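Local coordinates for enoyl-CoA hydratase/isomerase family protein (Ruegeria pomeroyi, PDB 3L3S) that belongs to the crotonase superfamily, probably acts as a hydro-lyase on acyl-CoA substrates in fatty acid metabolism, and assembles as a dimer of trimers, at the interface of chains A and B. Coordinates in Å, arbitrary orientation; residue numbers count along the deposited sequence, not the author numbering. Chains: chain A/B, Enoyl-CoA hydratase/isomerase family protein.

Contact 1: the interface of chains A and B. Residues chain A 232, 235-236, 240; chain B 90-91, 94, 150.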
loop_
_atom_site.group_PDB
_atom_site.type_symbol
_atom_site.label_atom_id
_atom_site.label_comp_id
_atom_site.label_asym_id
_atom_site.label_seq_id
_atom_site.Cartn_x
_atom_site.Cartn_y
_atom_site.Cartn_z
ATOM N N TYR A 232 -0.603 15.840 -9.596
ATOM C CA TYR A 232 -0.955 16.137 -10.978
ATOM C C TYR A 232 -0.436 17.507 -11.391
ATOM O O TYR A 232 -0.181 17.732 -12.560
ATOM C CB TYR A 232 -2.470 16.027 -11.217
ATOM C CG TYR A 232 -2.926 14.663 -11.714
ATOM C CD1 TYR A 232 -2.288 14.031 -12.818
ATOM C CD2 TYR A 232 -3.998 14.000 -11.106
ATOM C CE1 TYR A 232 -2.716 12.764 -13.297
ATOM C CE2 TYR A 232 -4.445 12.735 -11.572
ATOM C CZ TYR A 232 -3.796 12.127 -12.664
ATOM O OH TYR A 232 -4.216 10.903 -13.099
ATOM N N ALA A 235 3.474 16.694 -11.957
ATOM C CA ALA A 235 3.664 15.754 -13.063
ATOM C C ALA A 235 3.324 16.226 -14.475
ATOM O O ALA A 235 4.004 15.844 -15.419
ATOM C CB ALA A 235 2.960 14.445 -12.759
ATOM N N THR A 236 2.292 17.056 -14.620
ATOM C CA THR A 236 1.886 17.572 -15.933
ATOM C C THR A 236 2.980 18.373 -16.685
ATOM O O THR A 236 3.244 18.048 -17.846
ATOM C CB THR A 236 0.515 18.310 -15.879
ATOM O OG1 THR A 236 -0.461 17.462 -15.269
ATOM C CG2 THR A 236 0.046 18.646 -17.259
ATOM N N VAL A 240 5.053 17.286 -20.214
ATOM C CA VAL A 240 5.170 18.186 -21.366
ATOM C C VAL A 240 6.634 18.193 -21.815
ATOM O O VAL A 240 6.929 18.076 -23.009
ATOM C CB VAL A 240 4.687 19.619 -21.004
ATOM C CG1 VAL A 240 5.054 20.663 -22.089
ATOM C CG2 VAL A 240 3.193 19.597 -20.794
ATOM N N PHE B 90 -2.252 17.612 -22.095
ATOM C CA PHE B 90 -1.955 17.027 -20.791
ATOM C C PHE B 90 -2.674 17.662 -19.595
ATOM O O PHE B 90 -3.098 16.936 -18.688
ATOM C CB PHE B 90 -0.441 16.949 -20.565
ATOM C CG PHE B 90 0.286 16.088 -21.571
ATOM C CD1 PHE B 90 -0.262 14.866 -22.019
ATOM C CD2 PHE B 90 1.511 16.509 -22.107
ATOM C CE1 PHE B 90 0.405 14.076 -22.999
ATOM C CE2 PHE B 90 2.192 15.733 -23.085
ATOM C CZ PHE B 90 1.631 14.515 -23.532
ATOM N N GLU B 91 -2.842 18.994 -19.611
ATOM C CA GLU B 91 -3.555 19.710 -18.539
ATOM C C GLU B 91 -5.042 19.345 -18.529
ATOM O O GLU B 91 -5.660 19.235 -17.459
ATOM C CB GLU B 91 -3.375 21.233 -18.655
ATOM C CG GLU B 91 -2.034 21.744 -18.097
ATOM C CD GLU B 91 -1.689 23.194 -18.471
ATOM O OE1 GLU B 91 -0.563 23.616 -18.134
ATOM O OE2 GLU B 91 -2.506 23.912 -19.097
ATOM N N SER B 94 -5.214 15.625 -17.333
ATOM C CA SER B 94 -5.045 15.584 -15.881
ATOM C C SER B 94 -6.302 16.057 -15.170
ATOM O O SER B 94 -6.680 15.493 -14.141
ATOM C CB SER B 94 -3.858 16.438 -15.443
ATOM O OG SER B 94 -2.632 15.835 -15.814
ATOM N N THR B 150 2.502 11.161 -16.196
ATOM C CA THR B 150 1.099 11.352 -15.804
ATOM C C THR B 150 0.348 10.030 -15.585
ATOM O O THR B 150 -0.379 9.928 -14.616
ATOM C CB THR B 150 0.336 12.378 -16.707
ATOM O OG1 THR B 150 0.515 12.074 -18.096
ATOM C CG2 THR B 150 0.813 13.786 -16.438
#
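The ring of A:Tyr232 turns one face to B:Ser94, whose backbone O lies above it, displaced toward the rim. On the serine side chain, OG reaches CD1 of the tyrosine ring at 3.5 Å. The neighbouring CE1 of A:Tyr232 comes 3.9 Å from the backbone O of B:Thr150. The other ring, that of B:Phe90, is met at its edge: methyl CG2 of A:Val240 lies in the ring plane, 3.8 Å from CD2, so it packs against the rim and not over a face.

These rings flank the polar centre of a helix-to-helix contact, in which helix 228-243 of chain A packs against helix 84-101 of chain B, joining two copies of the protein and probably helping to hold the trimer together. Hydroxyl OG1 of A:Thr236 and hydroxyl OG of B:Ser94 meet tip to tip in a 2.8 Å hydrogen bond in which either hydroxyl could be the donor. Each is also tied back to its own helix. OG1 of A:Thr236, anti to its carbonyl carbon (chi1 -53°), donates to O of A:Tyr232 at 2.7 Å, lying in the carbonyl plane with a C=O...OG1 angle of 156°. OG of B:Ser94 reaches O of B:Phe90, one turn earlier, at 3.1 Å, with a C=O...OG angle of 146°, the donor tilted out of the carbonyl plane. A hydroxyl has one hydrogen to give, so the bond across and the two bonds back probably compete, and one of the hydroxyls is likely to give up some of its hold on its own helix.

The same threonine also serves the apolar side. With CG2 anti to the backbone N, its methyl lies over the backbone between B:Phe90 and B:Glu91, 3.7 Å from CB of B:Phe90 and also touching CG of B:Glu91. From the start of helix 150-155, B:Thr150 closes the patch with its methyl CG2, which stands 3.9 Å from the backbone O of A:Ala235.

Contact 2: the interface of chains A and B. Residues chain A 106, 127-128, 205, 208, 213, 217; chain B 142, 147, 169.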
loop_
_atom_site.group_PDB
_atom_site.type_symbol
_atom_site.label_atom_id
_atom_site.label_comp_id
_atom_site.label_asym_id
_atom_site.label_seq_id
_atom_site.Cartn_x
_atom_site.Cartn_y
_atom_site.Cartn_z
ATOM N N PRO A 106 18.270 4.995 -12.096
ATOM C CA PRO A 106 17.723 3.714 -11.632
ATOM C C PRO A 106 18.730 2.862 -10.869
ATOM O O PRO A 106 19.882 2.741 -11.286
ATOM C CB PRO A 106 17.302 3.034 -12.936
ATOM C CG PRO A 106 16.984 4.158 -13.828
ATOM C CD PRO A 106 18.144 5.078 -13.562
ATOM N N ASP A 127 15.454 1.102 -6.297
ATOM C CA ASP A 127 14.237 1.234 -7.104
ATOM C C ASP A 127 13.644 -0.124 -7.465
ATOM O O ASP A 127 12.422 -0.284 -7.521
ATOM C CB ASP A 127 14.522 2.024 -8.381
ATOM C CG ASP A 127 14.885 3.473 -8.109
ATOM O OD1 ASP A 127 14.060 4.197 -7.517
ATOM O OD2 ASP A 127 15.995 3.893 -8.498
ATOM N N LEU A 128 14.524 -1.096 -7.706
ATOM C CA LEU A 128 14.142 -2.461 -8.069
ATOM C C LEU A 128 14.943 -3.489 -7.277
ATOM O O LEU A 128 15.986 -3.168 -6.702
ATOM C CB LEU A 128 14.345 -2.718 -9.579
ATOM C CG LEU A 128 13.593 -1.866 -10.612
ATOM C CD1 LEU A 128 13.947 -2.248 -12.040
ATOM C CD2 LEU A 128 12.099 -1.983 -10.367
ATOM N N LEU A 205 17.834 -0.539 -19.679
ATOM C CA LEU A 205 17.519 0.732 -19.017
ATOM C C LEU A 205 18.558 1.809 -19.326
ATOM O O LEU A 205 18.226 2.990 -19.402
ATOM C CB LEU A 205 17.441 0.533 -17.497
ATOM C CG LEU A 205 16.081 0.557 -16.799
ATOM C CD1 LEU A 205 16.212 -0.024 -15.404
ATOM C CD2 LEU A 205 15.537 1.976 -16.761
ATOM N N ARG A 208 18.059 3.384 -23.054
ATOM C CA ARG A 208 16.883 4.230 -23.311
ATOM C C ARG A 208 17.257 5.702 -23.206
ATOM O O ARG A 208 18.328 6.019 -22.680
ATOM C CB ARG A 208 15.773 3.923 -22.297
ATOM C CG ARG A 208 15.427 2.444 -22.132
ATOM C CD ARG A 208 14.632 1.873 -23.301
ATOM N NE ARG A 208 14.466 0.412 -23.293
ATOM C CZ ARG A 208 13.841 -0.306 -22.358
ATOM N NH1 ARG A 208 13.297 0.271 -21.293
ATOM N NH2 ARG A 208 13.739 -1.620 -22.500
ATOM N N LEU A 213 13.997 9.864 -18.548
ATOM C CA LEU A 213 14.009 8.726 -17.625
ATOM C C LEU A 213 14.268 9.166 -16.193
ATOM O O LEU A 213 13.579 8.725 -15.270
ATOM C CB LEU A 213 15.074 7.697 -18.042
ATOM C CG LEU A 213 15.301 6.440 -17.188
ATOM C CD1 LEU A 213 14.079 5.551 -17.236
ATOM C CD2 LEU A 213 16.515 5.692 -17.687
ATOM N N LEU A 217 11.540 9.552 -13.072
ATOM C CA LEU A 217 11.762 8.773 -11.844
ATOM C C LEU A 217 11.847 9.704 -10.631
ATOM O O LEU A 217 11.340 9.376 -9.555
ATOM C CB LEU A 217 13.052 7.953 -11.950
ATOM C CG LEU A 217 13.272 6.558 -11.336
ATOM C CD1 LEU A 217 14.684 6.509 -10.771
ATOM C CD2 LEU A 217 12.267 6.166 -10.261
ATOM N N VAL B 142 9.431 4.487 -22.016
ATOM C CA VAL B 142 10.877 4.306 -22.173
ATOM C C VAL B 142 11.322 3.781 -23.546
ATOM O O VAL B 142 12.391 4.144 -24.043
ATOM C CB VAL B 142 11.446 3.403 -21.057
ATOM C CG1 VAL B 142 11.509 4.175 -19.752
ATOM C CG2 VAL B 142 10.598 2.147 -20.889
ATOM N N PHE B 147 8.675 8.688 -20.913
ATOM C CA PHE B 147 8.396 8.101 -19.603
ATOM C C PHE B 147 6.940 8.423 -19.346
ATOM O O PHE B 147 6.477 9.519 -19.675
ATOM C CB PHE B 147 9.258 8.766 -18.502
ATOM C CG PHE B 147 9.337 7.980 -17.208
ATOM C CD1 PHE B 147 8.373 8.154 -16.195
ATOM C CD2 PHE B 147 10.407 7.090 -16.977
ATOM C CE1 PHE B 147 8.469 7.462 -14.966
ATOM C CE2 PHE B 147 10.521 6.384 -15.746
ATOM C CZ PHE B 147 9.547 6.578 -14.740
ATOM N N LEU B 169 9.828 1.768 -15.534
ATOM C CA LEU B 169 11.222 1.618 -15.957
ATOM C C LEU B 169 11.474 0.626 -17.099
ATOM O O LEU B 169 12.231 0.946 -18.020
ATOM C CB LEU B 169 12.135 1.278 -14.775
ATOM C CG LEU B 169 12.380 2.286 -13.644
ATOM C CD1 LEU B 169 13.448 1.720 -12.724
ATOM C CD2 LEU B 169 12.801 3.640 -14.163
#
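This is an apolar knob-in-pocket interface between two copies of the protein: B:Leu169, near the end of helix 161-170, buries its side chain among A:Leu213, A:Leu217, A:Leu205, A:Leu128 and A:Pro106, and so helps to hold neighbouring subunits of the trimer together. No hydrogen bond crosses here; shape does the work.

The two methyls of B:Leu169 part company. CD2 meets CD1 of A:Leu213 at 3.8 Å, the two side chains crossing at about a right angle, and it also touches CG of A:Leu217. CD1 points the other way, to CB of A:Pro106 and to CD1 of A:Leu128, 4.1 Å off, where the two leucines lie side by side, pointing opposite ways. A:Leu213, with CG anti to its backbone N (chi1 178°), brings CD1 against CG1 of B:Val142 as well.

B:Phe147 backs this cluster. The edge of its ring faces CD2 of B:Leu169 in its own chain, CE2 lies 3.9 Å from CD1 of A:Leu213, and the backbone N of A:Leu217 sits over one face toward the rim, 3.9 Å from CZ. An alanine here would probably open a gap beside A:Leu213 and leave the CD2 branch of B:Leu169 without the ring edge that steadies it.

At the rim, A:Arg208 bends at chi2 (-74°) and crosses B:Val142 at a slant, CD coming 3.3 Å from the backbone O of that valine. Its guanidinium turns an edge to helix 161-170, with NH1 in plane with the backbone O of B:Leu169 and 3.5 Å from it.

Contact 1 and contact 2 are parts of one A/B interface, their C-alpha centres about 19 Å apart. Chain A uses consecutive helices, 210-223 in contact 2 and 228-243 in contact 1. In chain B, B:Phe147 of contact 2 and B:Thr150 of contact 1 are nearly neighbours in sequence, with the oxidised Cys148 between them, so a short stretch joins the two. Contact 1 has a hydroxyl pair at its centre, while contact 2 relies on apolar packing. The two chains present different surfaces, as expected for a trimer, where each subunit would offer one face to each neighbour.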